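Local coordinates for metallo-beta-lactamase family protein (Staphylococcus aureus, PDB 3R2U) that binds an iron(III) ion in a metallo-beta-lactamase fold and probably acts in sulfur metabolism, as related persulfide dioxygenases do, at residues L35-Y40 / I52-I56; A77-I81 / T109-K113; I81-S87 / M273-Q278; D91-K95 / N282-P286; V102-S106 / P145-S149. All blocks are in the same frame, centred on the assembly; numbering follows the deposited sequence.

Contact 1 (L35-Y40 / I52-I56); sequences LSQASY and IIDPI
Tyr40 and Ile53 form an antiparallel hydrogen-bonded pair. Ile53 N donates to Tyr40 O at 2.8 Å. Tyr40 N returns a bond to Ile53 O at 3.1 Å. Next to this pair the backbone leaves the strand at Asp54, where phi and psi are both positive. A side chain then takes over the pairing. Gln37 has its CG anti to the backbone N (chi1 -171°), and the chain bends at chi2. This brings NE2 to within 3.1 Å of Asp54 O, on a lone pair, although the bond is bent to 139° at the hydrogen. The other NE2 partner is a water, which accepts from Gln37 and lies 2.9 Å from Asp54 OD2. A second water donates to both Ala38 O and Asp54 OD2. Asp54 OD1 receives Thr79 N and His82 NE2, which lie outside the two segments. OD1 thus has two donors and OD2 is approached by two waters, which probably fixes the rotation of the group. The side chain of Asp54 is about 8 Å from the bound iron. Gln37 OE1 rests 3.3 Å from the methyl CG2 of Ile56, and Leu35 CD1 touches the same methyl. Ser39 turns its CB to the carbonyls of Ile53 and Asp54, while its OG bonds Tyr62. Tyr40 OH is held by Pro217 O. Ser36 and Gln37 both face Asp32 in a G1 beta bulge. Together these residues form the open end of the beta hairpin of strands 37-44 and 49-53, in one sheet of the metallo-beta-lactamase sandwich.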
# COMPACT_ATOMS: atom_id res chain seq x y z
N LEU A 35 -9.16 9.30 -16.91
CA LEU A 35 -9.17 9.44 -18.35
C LEU A 35 -10.49 8.99 -18.98
O LEU A 35 -10.75 9.35 -20.12
CB LEU A 35 -8.04 8.59 -18.96
CG LEU A 35 -6.61 8.83 -18.47
CD1 LEU A 35 -5.64 7.83 -19.13
CD2 LEU A 35 -6.19 10.27 -18.74
N SER A 36 -11.29 8.20 -18.26
CA SER A 36 -12.52 7.58 -18.80
C SER A 36 -12.13 6.75 -20.02
O SER A 36 -12.88 6.67 -21.01
CB SER A 36 -13.57 8.60 -19.19
OG SER A 36 -14.07 9.30 -18.07
N GLN A 37 -10.98 6.09 -19.91
CA GLN A 37 -10.37 5.39 -21.03
C GLN A 37 -10.22 3.91 -20.79
O GLN A 37 -9.79 3.48 -19.72
CB GLN A 37 -9.02 6.05 -21.30
CG GLN A 37 -8.28 5.61 -22.57
CD GLN A 37 -7.36 4.43 -22.39
OE1 GLN A 37 -6.92 4.13 -21.28
NE2 GLN A 37 -7.06 3.75 -23.49
N ALA A 38 -10.54 3.13 -21.83
CA ALA A 38 -10.44 1.69 -21.79
C ALA A 38 -9.35 1.17 -22.73
O ALA A 38 -9.34 1.51 -23.90
CB ALA A 38 -11.78 1.04 -22.15
N SER A 39 -8.46 0.36 -22.17
CA SER A 39 -7.42 -0.33 -22.90
C SER A 39 -7.63 -1.82 -22.59
O SER A 39 -8.33 -2.15 -21.64
CB SER A 39 -6.03 0.15 -22.52
OG SER A 39 -5.77 0.09 -21.13
N TYR A 40 -6.99 -2.69 -23.36
CA TYR A 40 -7.21 -4.13 -23.26
C TYR A 40 -5.94 -4.92 -23.43
O TYR A 40 -5.02 -4.50 -24.15
CB TYR A 40 -8.21 -4.56 -24.36
CG TYR A 40 -9.56 -3.83 -24.31
CD1 TYR A 40 -9.74 -2.61 -24.96
CD2 TYR A 40 -10.64 -4.36 -23.61
CE1 TYR A 40 -10.97 -1.91 -24.90
CE2 TYR A 40 -11.87 -3.68 -23.55
CZ TYR A 40 -12.02 -2.46 -24.20
OH TYR A 40 -13.20 -1.79 -24.13
N ILE A 52 -1.39 -5.42 -26.19
CA ILE A 52 -2.09 -4.33 -25.51
C ILE A 52 -2.76 -3.46 -26.57
O ILE A 52 -2.10 -3.03 -27.52
CB ILE A 52 -1.17 -3.38 -24.73
CG1 ILE A 52 -0.28 -4.12 -23.74
CG2 ILE A 52 -2.01 -2.35 -23.99
CD1 ILE A 52 0.86 -3.25 -23.19
N ILE A 53 -4.05 -3.19 -26.40
CA ILE A 53 -4.78 -2.29 -27.30
C ILE A 53 -5.02 -0.95 -26.58
O ILE A 53 -5.52 -0.92 -25.44
CB ILE A 53 -6.10 -2.91 -27.76
CG1 ILE A 53 -5.78 -4.14 -28.62
CG2 ILE A 53 -6.91 -1.88 -28.55
CD1 ILE A 53 -6.97 -4.92 -28.99
N ASP A 54 -4.66 0.14 -27.26
CA ASP A 54 -4.72 1.50 -26.74
C ASP A 54 -3.98 1.68 -25.40
O ASP A 54 -4.54 2.17 -24.43
CB ASP A 54 -6.18 2.01 -26.69
CG ASP A 54 -6.74 2.35 -28.09
OD1 ASP A 54 -5.92 2.50 -29.04
OD2 ASP A 54 -8.00 2.50 -28.24
N PRO A 55 -2.70 1.33 -25.35
CA PRO A 55 -1.98 1.46 -24.10
C PRO A 55 -1.77 2.88 -23.63
O PRO A 55 -1.57 3.78 -24.43
CB PRO A 55 -0.61 0.87 -24.43
CG PRO A 55 -0.47 1.07 -25.92
CD PRO A 55 -1.84 0.81 -26.43
N ILE A 56 -1.80 3.05 -22.31
CA ILE A 56 -1.48 4.30 -21.66
C ILE A 56 0.06 4.28 -21.53
O ILE A 56 0.70 3.29 -21.90
CB ILE A 56 -2.19 4.46 -20.30
CG1 ILE A 56 -1.82 3.34 -19.32
CG2 ILE A 56 -3.70 4.47 -20.52
CD1 ILE A 56 -2.26 3.63 -17.88
O HOH W 1 -8.75 4.14 -26.00
O HOH W 2 -9.41 0.67 -26.74

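Contact 2 (A77-I81 / T109-K113). With FE (Fe (III) ion), chain E.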
# COMPACT_ATOMS: atom_id res chain seq x y z
N ALA A 77 -1.32 -2.33 -30.27
CA ALA A 77 -1.99 -1.70 -31.36
C ALA A 77 -2.78 -0.54 -30.80
O ALA A 77 -3.15 -0.52 -29.62
CB ALA A 77 -2.94 -2.70 -32.08
N GLU A 78 -3.03 0.42 -31.66
CA GLU A 78 -3.69 1.61 -31.31
C GLU A 78 -4.80 1.89 -32.33
O GLU A 78 -4.56 1.80 -33.53
CB GLU A 78 -2.62 2.70 -31.29
CG GLU A 78 -3.09 4.03 -31.00
CD GLU A 78 -1.96 4.94 -30.56
OE1 GLU A 78 -1.49 4.78 -29.40
OE2 GLU A 78 -1.58 5.82 -31.36
N THR A 79 -5.97 2.27 -31.87
CA THR A 79 -7.10 2.51 -32.76
C THR A 79 -7.04 3.79 -33.60
O THR A 79 -7.59 3.84 -34.70
CB THR A 79 -8.43 2.44 -31.99
OG1 THR A 79 -8.46 3.45 -30.96
CG2 THR A 79 -8.59 1.04 -31.32
N HIS A 80 -6.41 4.83 -33.07
CA HIS A 80 -6.31 6.12 -33.75
C HIS A 80 -5.43 7.07 -32.97
O HIS A 80 -4.96 6.73 -31.87
CB HIS A 80 -7.72 6.75 -33.90
CG HIS A 80 -8.40 7.09 -32.61
ND1 HIS A 80 -8.85 6.13 -31.73
CD2 HIS A 80 -8.76 8.29 -32.09
CE1 HIS A 80 -9.42 6.73 -30.69
NE2 HIS A 80 -9.39 8.04 -30.90
N ILE A 81 -5.21 8.26 -33.52
CA ILE A 81 -4.40 9.29 -32.87
C ILE A 81 -5.29 9.93 -31.79
O ILE A 81 -6.23 10.65 -32.09
CB ILE A 81 -3.90 10.36 -33.89
CG1 ILE A 81 -3.12 9.69 -35.04
CG2 ILE A 81 -3.05 11.39 -33.20
CD1 ILE A 81 -2.56 10.67 -36.10
N THR A 109 -0.13 13.90 -44.56
CA THR A 109 0.16 14.96 -43.60
C THR A 109 -0.38 14.80 -42.17
O THR A 109 0.25 15.28 -41.23
CB THR A 109 -0.40 16.27 -44.14
OG1 THR A 109 -1.80 16.13 -44.38
CG2 THR A 109 0.31 16.65 -45.44
N LEU A 110 -1.52 14.13 -42.00
CA LEU A 110 -2.13 13.98 -40.67
C LEU A 110 -1.85 12.64 -39.99
O LEU A 110 -2.45 12.33 -38.98
CB LEU A 110 -3.65 14.20 -40.77
CG LEU A 110 -4.06 15.57 -41.31
CD1 LEU A 110 -5.58 15.67 -41.49
CD2 LEU A 110 -3.55 16.69 -40.41
N GLY A 111 -0.92 11.86 -40.52
CA GLY A 111 -0.60 10.55 -39.97
C GLY A 111 0.46 10.60 -38.88
O GLY A 111 0.97 11.67 -38.51
N TYR A 112 0.76 9.42 -38.35
CA TYR A 112 1.76 9.29 -37.30
C TYR A 112 3.16 9.68 -37.80
O TYR A 112 3.53 9.35 -38.92
CB TYR A 112 1.84 7.84 -36.83
CG TYR A 112 0.67 7.35 -36.02
CD1 TYR A 112 -0.45 6.81 -36.63
CD2 TYR A 112 0.73 7.35 -34.65
CE1 TYR A 112 -1.51 6.33 -35.88
CE2 TYR A 112 -0.31 6.88 -33.89
CZ TYR A 112 -1.44 6.37 -34.50
OH TYR A 112 -2.47 5.88 -33.72
N LYS A 113 3.92 10.37 -36.96
CA LYS A 113 5.28 10.78 -37.29
C LYS A 113 6.23 10.28 -36.21
O LYS A 113 5.79 9.84 -35.14
CB LYS A 113 5.39 12.30 -37.38
CG LYS A 113 4.37 12.98 -38.31
CD LYS A 113 4.59 12.67 -39.78
CE LYS A 113 3.43 13.20 -40.62
NZ LYS A 113 3.65 13.03 -42.07
FE FE E . -10.38 9.84 -29.71
O HOH W 3 -3.84 3.97 -35.07
O HOH W 4 -8.89 11.32 -30.81
O HOH W 5 -8.80 9.31 -28.14
O HOH W 6 -11.10 11.45 -28.47
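Ile81 and Tyr112 face each other from two irregular loops, with their CA atoms 7.6 Å apart. The 77-81 segment leaves strand 72-77, and the 109-113 segment leads toward strand 120-122. The Tyr112 ring reaches across the gap. Its OH donates to Glu78 OE2 at 2.5 Å, a short bond that uses the anti lone pair of the carboxylate. The ring and carboxylate planes are 30° apart. Glu78 OE1 is taken by Ser87 OG, so both oxygens are engaged. A water donates to Tyr112 OH and to Glu78 O, adding a second link. In the conformer described, Ile81 CG1 lies over one ring face, 4.0 Å from the centroid of Tyr112, a CH-pi contact. Ile81 CD1 reaches Leu110 O. The 77-81 segment runs into the His-X-His-X-Asp motif of metallo-beta-lactamases, and His80 is its first histidine. His80 NE2 binds the iron at 2.4 Å, alongside His143, Asp169 and three waters. His80 ND1 donates to Thr79 OG1 at 2.8 Å, near the ring plane, which helps to orient the ring. One of the iron-bound waters donates to Ile81 O.

Contact 3 (I81-S87 / M273-Q278)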
# COMPACT_ATOMS: atom_id res chain seq x y z
N ILE A 81 -5.21 8.26 -33.52
CA ILE A 81 -4.40 9.29 -32.87
C ILE A 81 -5.29 9.93 -31.79
O ILE A 81 -6.23 10.65 -32.09
CB ILE A 81 -3.90 10.36 -33.89
CG1 ILE A 81 -3.12 9.69 -35.04
CG2 ILE A 81 -3.05 11.39 -33.20
CD1 ILE A 81 -2.56 10.67 -36.10
N HIS A 82 -4.99 9.62 -30.53
CA HIS A 82 -5.82 10.07 -29.42
C HIS A 82 -5.72 11.53 -29.08
O HIS A 82 -4.66 12.13 -29.21
CB HIS A 82 -5.53 9.22 -28.18
CG HIS A 82 -5.84 7.78 -28.39
ND1 HIS A 82 -7.13 7.32 -28.51
CD2 HIS A 82 -5.03 6.71 -28.52
CE1 HIS A 82 -7.10 6.01 -28.69
NE2 HIS A 82 -5.84 5.62 -28.71
N ALA A 83 -6.85 12.09 -28.66
CA ALA A 83 -6.94 13.49 -28.28
C ALA A 83 -7.14 13.66 -26.79
O ALA A 83 -7.09 14.78 -26.29
CB ALA A 83 -8.13 14.14 -29.01
N ASP A 84 -7.30 12.57 -26.06
CA ASP A 84 -7.68 12.67 -24.65
C ASP A 84 -6.81 11.92 -23.64
O ASP A 84 -7.15 11.87 -22.46
CB ASP A 84 -9.17 12.34 -24.50
CG ASP A 84 -9.57 11.15 -25.32
OD1 ASP A 84 -8.69 10.38 -25.73
OD2 ASP A 84 -10.78 10.99 -25.56
N PHE A 85 -5.69 11.37 -24.10
CA PHE A 85 -4.68 10.81 -23.19
C PHE A 85 -3.44 10.60 -24.02
O PHE A 85 -3.50 10.64 -25.24
CB PHE A 85 -5.12 9.51 -22.49
CG PHE A 85 -5.16 8.32 -23.39
CD1 PHE A 85 -6.25 8.11 -24.22
CD2 PHE A 85 -4.11 7.42 -23.42
CE1 PHE A 85 -6.29 7.01 -25.08
CE2 PHE A 85 -4.14 6.31 -24.26
CZ PHE A 85 -5.24 6.11 -25.10
N ALA A 86 -2.31 10.39 -23.34
CA ALA A 86 -1.04 10.23 -24.00
C ALA A 86 -0.81 8.76 -24.28
O ALA A 86 -0.85 7.94 -23.38
CB ALA A 86 0.07 10.80 -23.13
N SER A 87 -0.59 8.44 -25.56
CA SER A 87 -0.36 7.05 -25.96
C SER A 87 0.93 6.46 -25.43
O SER A 87 1.99 7.09 -25.49
CB SER A 87 -0.29 6.98 -27.48
OG SER A 87 0.13 5.70 -27.91
N MET A 273 -2.82 16.99 -26.90
CA MET A 273 -2.68 15.52 -26.86
C MET A 273 -2.53 14.95 -28.24
O MET A 273 -1.78 14.00 -28.45
CB MET A 273 -3.92 14.87 -26.22
CG MET A 273 -4.14 15.20 -24.79
SD MET A 273 -3.32 14.09 -23.66
CE MET A 273 -1.69 13.96 -24.29
N LYS A 274 -3.27 15.51 -29.17
CA LYS A 274 -3.25 15.06 -30.55
C LYS A 274 -1.84 15.22 -31.15
O LYS A 274 -1.37 14.37 -31.91
CB LYS A 274 -4.24 15.89 -31.36
CG LYS A 274 -4.80 15.23 -32.58
CD LYS A 274 -6.10 14.48 -32.23
CE LYS A 274 -6.81 13.98 -33.48
NZ LYS A 274 -6.34 12.67 -33.98
N LYS A 275 -1.19 16.33 -30.82
CA LYS A 275 0.17 16.61 -31.29
C LYS A 275 1.17 15.69 -30.62
O LYS A 275 2.04 15.14 -31.27
CB LYS A 275 0.54 18.06 -30.97
CG LYS A 275 -0.42 19.09 -31.55
CD LYS A 275 -0.51 20.32 -30.60
CE LYS A 275 0.39 21.47 -30.96
NZ LYS A 275 -0.33 22.34 -31.94
N ILE A 276 1.06 15.52 -29.30
CA ILE A 276 1.93 14.59 -28.57
C ILE A 276 1.83 13.17 -29.14
O ILE A 276 2.82 12.45 -29.26
CB ILE A 276 1.59 14.59 -27.07
CG1 ILE A 276 2.10 15.89 -26.45
CG2 ILE A 276 2.15 13.37 -26.36
CD1 ILE A 276 1.71 16.07 -24.99
N ASN A 277 0.60 12.77 -29.46
CA ASN A 277 0.37 11.45 -30.02
C ASN A 277 0.81 11.31 -31.46
O ASN A 277 1.25 10.23 -31.88
CB ASN A 277 -1.09 11.06 -29.81
CG ASN A 277 -1.37 10.77 -28.35
OD1 ASN A 277 -0.46 10.32 -27.65
ND2 ASN A 277 -2.57 11.09 -27.87
N GLN A 278 0.68 12.37 -32.24
CA GLN A 278 1.09 12.32 -33.61
C GLN A 278 2.63 12.35 -33.72
O GLN A 278 3.18 11.66 -34.56
CB GLN A 278 0.49 13.50 -34.42
CG GLN A 278 0.91 13.44 -35.88
CD GLN A 278 0.39 14.57 -36.73
OE1 GLN A 278 -0.07 15.58 -36.22
NE2 GLN A 278 0.49 14.40 -38.04
O HOH W 7 2.73 9.79 -27.11
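Asn277 grips the 81-87 loop with its whole amide. ND2 donates to His82 O at 2.7 Å and to Phe85 O at 2.8 Å, each bond close to straight. Both acceptors lie in the amide plane. The Phe85 carbonyl is met in its own plane, whereas ND2 stands above the carbonyl plane of His82. On the other branch, Asn277 OD1 accepts Ser87 N at 2.8 Å. Three bonds to three backbone groups fix the amide and the curve of the loop. One turn back, Lys274 bends at chi2 and chi4, and NZ donates to Ile81 O at 2.8 Å, tilted 33° from the carbonyl plane. Its CD packs on Ala83 CB. Met273, also bent, runs along the backbone: CB meets Ala83 O, SD lies near the carbonyl carbon of Phe85, and CE touches Ala86 CB at 3.8 Å. Further out, the His82 ring has Phe85 CE1 over its centre, 3.4 Å above the plane. Asp54 OD1 takes His82 NE2. The side chain of His82 is about 4 Å from the bound iron. Ser87 OG is bound by Glu78, and Arg90 reaches Asn277 O. Lys274 NZ also has a long, weak ion pair with Asp180. The loop carries the rest of the His-X-His-X-Asp motif, which His80 begins and Asp84 ends. It runs between strand 72-77 and helix 89-96, and helix 269-279 lies along it, far on in the sequence; Ala86 is joined by backbone bonding to Leu357, just beyond helix 345-356.

Contact 4 (D91-K95 / N282-P286)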
# COMPACT_ATOMS: atom_id res chain seq x y z
N ASP A 91 6.31 3.77 -26.28
CA ASP A 91 6.98 3.22 -25.10
C ASP A 91 6.99 1.69 -25.19
O ASP A 91 7.98 1.04 -24.81
CB ASP A 91 6.29 3.64 -23.78
CG ASP A 91 6.58 5.09 -23.39
OD1 ASP A 91 6.35 6.03 -24.21
OD2 ASP A 91 7.02 5.29 -22.21
N VAL A 92 5.89 1.12 -25.69
CA VAL A 92 5.82 -0.34 -25.84
C VAL A 92 6.89 -0.85 -26.81
O VAL A 92 7.61 -1.80 -26.51
CB VAL A 92 4.43 -0.80 -26.32
CG1 VAL A 92 4.46 -2.28 -26.74
CG2 VAL A 92 3.41 -0.56 -25.24
N ALA A 93 7.00 -0.21 -27.97
CA ALA A 93 7.97 -0.58 -28.99
C ALA A 93 9.40 -0.44 -28.47
O ALA A 93 10.24 -1.31 -28.67
CB ALA A 93 7.77 0.32 -30.24
N ILE A 94 9.67 0.67 -27.78
CA ILE A 94 11.02 0.95 -27.28
C ILE A 94 11.40 0.16 -26.00
O ILE A 94 12.48 -0.43 -25.94
CB ILE A 94 11.22 2.46 -27.04
CG1 ILE A 94 11.11 3.21 -28.39
CG2 ILE A 94 12.59 2.72 -26.38
CD1 ILE A 94 11.10 4.73 -28.24
N LYS A 95 10.52 0.11 -25.01
CA LYS A 95 10.89 -0.54 -23.75
C LYS A 95 10.75 -2.04 -23.80
O LYS A 95 11.53 -2.74 -23.18
CB LYS A 95 10.06 0.00 -22.57
CG LYS A 95 10.31 1.47 -22.23
CD LYS A 95 9.55 1.86 -20.97
CE LYS A 95 9.77 3.30 -20.55
NZ LYS A 95 9.03 3.55 -19.26
N ASN A 282 8.74 12.19 -24.76
CA ASN A 282 9.74 11.42 -24.02
C ASN A 282 9.14 10.15 -23.41
O ASN A 282 7.94 10.09 -23.10
CB ASN A 282 10.32 12.27 -22.89
CG ASN A 282 11.20 13.40 -23.40
OD1 ASN A 282 11.61 13.41 -24.54
ND2 ASN A 282 11.49 14.36 -22.53
N LEU A 283 9.98 9.14 -23.22
CA LEU A 283 9.54 7.93 -22.59
C LEU A 283 8.98 8.26 -21.22
O LEU A 283 9.44 9.17 -20.54
CB LEU A 283 10.69 6.94 -22.43
CG LEU A 283 11.23 6.27 -23.70
CD1 LEU A 283 12.57 5.55 -23.40
CD2 LEU A 283 10.19 5.27 -24.28
N TYR A 284 7.97 7.52 -20.82
CA TYR A 284 7.44 7.66 -19.48
C TYR A 284 8.45 7.19 -18.42
O TYR A 284 9.03 6.11 -18.53
CB TYR A 284 6.16 6.82 -19.31
CG TYR A 284 5.83 6.63 -17.88
CD1 TYR A 284 5.29 7.67 -17.13
CD2 TYR A 284 6.06 5.42 -17.25
CE1 TYR A 284 5.01 7.51 -15.79
CE2 TYR A 284 5.78 5.24 -15.92
CZ TYR A 284 5.26 6.28 -15.20
OH TYR A 284 4.98 6.09 -13.90
N GLN A 285 8.60 8.02 -17.39
CA GLN A 285 9.34 7.68 -16.18
C GLN A 285 8.73 8.43 -15.00
O GLN A 285 8.41 9.63 -15.12
CB GLN A 285 10.83 8.08 -16.25
CG GLN A 285 11.68 7.40 -17.29
CD GLN A 285 11.82 5.91 -17.10
OE1 GLN A 285 11.50 5.37 -16.05
NE2 GLN A 285 12.32 5.23 -18.13
N PRO A 286 8.57 7.74 -13.86
CA PRO A 286 8.15 8.45 -12.68
C PRO A 286 9.26 9.43 -12.31
O PRO A 286 10.42 9.27 -12.76
CB PRO A 286 8.04 7.34 -11.63
CG PRO A 286 9.04 6.32 -12.08
CD PRO A 286 8.97 6.36 -13.56
O HOH W 8 5.72 8.53 -23.60
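Lys95 and Asp91 both turn their CG anti to the carbonyl carbon (chi1 -66° and -75°), and both then reach Tyr284. The Lys95 chain stays fully extended beyond CG. Its NZ therefore meets Tyr284 O at 2.7 Å, somewhat tilted from the carbonyl plane. Asp91 OD2 accepts Tyr284 N at 2.8 Å on its syn lone pair, in a fairly straight bond of 163°. One helical turn thus holds both backbone polar groups of a single residue, the NH by a carboxylate and the carbonyl by an ammonium. Asp91 and Lys95 also form a long salt bridge, 4.0 Å between OD2 and NZ. Asp91 OD1 lies 2.6 Å from a water that also approaches Asn282 O. Leu283 covers the side of the helix. Its CD2 sits 3.7 Å from Asp91 CG and 4.1 Å from Ile94 CB, while CD1 touches Ile94 CG2. Lys95 NZ has a further partner in Thr288 OG1 of the second subunit. Gln285 OE1 accepts the backbone N of that same Thr288, and Gln285 NE2 lies 3.9 Å from Lys95 NZ. Tyr284 turns its ring to helix 345-356 within its own chain. The contact fastens helix 89-96 of the metallo-beta-lactamase domain to the linker that leads to the parallel sheet whose first strand in the chain is 298-301. It is an interdomain contact beside a subunit interface.

Contact 5 (V102-S106 / P145-S149)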
# COMPACT_ATOMS: atom_id res chain seq x y z
N VAL A 102 -0.19 0.56 -35.90
CA VAL A 102 -0.95 1.78 -35.88
C VAL A 102 -1.50 2.00 -37.29
O VAL A 102 -1.03 1.41 -38.26
CB VAL A 102 -0.10 2.99 -35.46
CG1 VAL A 102 0.51 2.77 -34.06
CG2 VAL A 102 0.97 3.30 -36.49
N SER A 103 -2.52 2.84 -37.40
CA SER A 103 -3.13 3.09 -38.68
C SER A 103 -2.25 3.77 -39.73
O SER A 103 -1.61 4.81 -39.47
CB SER A 103 -4.41 3.91 -38.49
OG SER A 103 -5.02 4.20 -39.76
N GLY A 104 -2.24 3.18 -40.92
CA GLY A 104 -1.61 3.76 -42.10
C GLY A 104 -2.71 4.28 -43.02
O GLY A 104 -2.46 4.54 -44.18
N GLU A 105 -3.93 4.41 -42.51
CA GLU A 105 -5.06 4.89 -43.30
C GLU A 105 -5.20 6.40 -43.16
O GLU A 105 -6.29 6.92 -42.95
CB GLU A 105 -6.36 4.21 -42.86
CG GLU A 105 -6.46 2.72 -43.19
CD GLU A 105 -6.65 2.43 -44.68
OE1 GLU A 105 -6.67 3.39 -45.48
OE2 GLU A 105 -6.78 1.23 -45.05
N SER A 106 -4.09 7.09 -43.29
CA SER A 106 -4.07 8.53 -43.13
C SER A 106 -3.53 9.16 -44.39
O SER A 106 -2.94 8.46 -45.22
CB SER A 106 -3.15 8.87 -41.95
OG SER A 106 -1.84 8.36 -42.20
N PRO A 145 -9.97 10.64 -39.43
CA PRO A 145 -9.86 10.02 -40.75
C PRO A 145 -9.09 8.69 -40.76
O PRO A 145 -9.31 7.85 -41.65
CB PRO A 145 -9.12 11.09 -41.59
CG PRO A 145 -9.15 12.38 -40.74
CD PRO A 145 -9.22 11.91 -39.33
N GLU A 146 -8.20 8.50 -39.77
CA GLU A 146 -7.37 7.29 -39.73
C GLU A 146 -7.90 6.18 -38.81
O GLU A 146 -7.32 5.11 -38.80
CB GLU A 146 -5.93 7.61 -39.31
CG GLU A 146 -5.69 7.78 -37.79
CD GLU A 146 -6.27 9.06 -37.21
OE1 GLU A 146 -6.52 10.02 -37.96
OE2 GLU A 146 -6.44 9.11 -35.98
N SER A 147 -8.97 6.44 -38.07
CA SER A 147 -9.52 5.47 -37.12
C SER A 147 -9.71 4.10 -37.67
O SER A 147 -10.31 3.92 -38.72
CB SER A 147 -10.88 5.93 -36.53
OG SER A 147 -10.71 6.95 -35.57
N ILE A 148 -9.20 3.12 -36.94
CA ILE A 148 -9.34 1.73 -37.28
C ILE A 148 -9.91 0.98 -36.09
O ILE A 148 -9.76 1.40 -34.95
CB ILE A 148 -7.99 1.09 -37.73
CG1 ILE A 148 -6.91 1.28 -36.68
CG2 ILE A 148 -7.56 1.67 -39.10
CD1 ILE A 148 -5.61 0.59 -37.02
N SER A 149 -10.62 -0.10 -36.38
CA SER A 149 -11.18 -0.98 -35.38
C SER A 149 -10.62 -2.39 -35.60
O SER A 149 -10.28 -2.74 -36.74
CB SER A 149 -12.70 -1.00 -35.48
OG SER A 149 -13.23 0.26 -35.10
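Glu105 and Glu146 bring their backbones together, with CA atoms 4.9 Å apart and a CA-H...O contact from Glu146 CA to Glu105 O at 3.4 Å. Ser103 makes the polar link. Its OG is anti to the backbone N (chi1 179°) and donates to Glu146 O at 2.7 Å, in the carbonyl plane and on a lone pair. The same OG accepts Glu105 N at 3.0 Å, which is an ST turn. One hydroxyl therefore shapes its own loop and holds the other segment. Glu105 is also the centre of an inverse gamma turn. Ile148 packs beside the serine: CD1 lies 3.8 Å from Ser103 CB, and CG2 approaches OG. Glu146 has its CG between the backbone N and the carbonyl carbon (chi1 81°), and the chain bends again at chi2. This carries the carboxylate away from Ser103, to where OE2 accepts Ile81 N. The Glu146 CB remains at the contact, 4.0 Å from Ser106 CB. Glu105 sends its own carboxylate to His124 N. Strand 99-103 ends here, and strand 148-153 begins just after residues 145-147. Residues 145-147 follow closely on His143, an iron ligand, and Glu146 and Ser147 touch the ligand His80. The contact joins the end of strand 99-103 in one sheet of the metallo-beta-lactamase sandwich to the start of strand 148-153 in the other, next to the metal site.

From the N terminus, contact 1 closes first, over a short hairpin, before any other contact opens. Contact 2 opens after strand 72-77 and closes past strand 99-103. It crosses contacts 3, 4 and 5, which open at or after its first segment and close beyond its second; it shares Ile81 with contact 3. Contact 5 is nested within the long loops closed by contacts 3 and 4. These two cross each other and bring residues 273-286 back to the loop and helix that follow strand 72-77. Asp54 joins contact 1 to contacts 2 and 3. Contact 5 bridges the two sheets of the metallo-beta-lactamase sandwich, while contact 4 leads toward the parallel sheet and the second subunit.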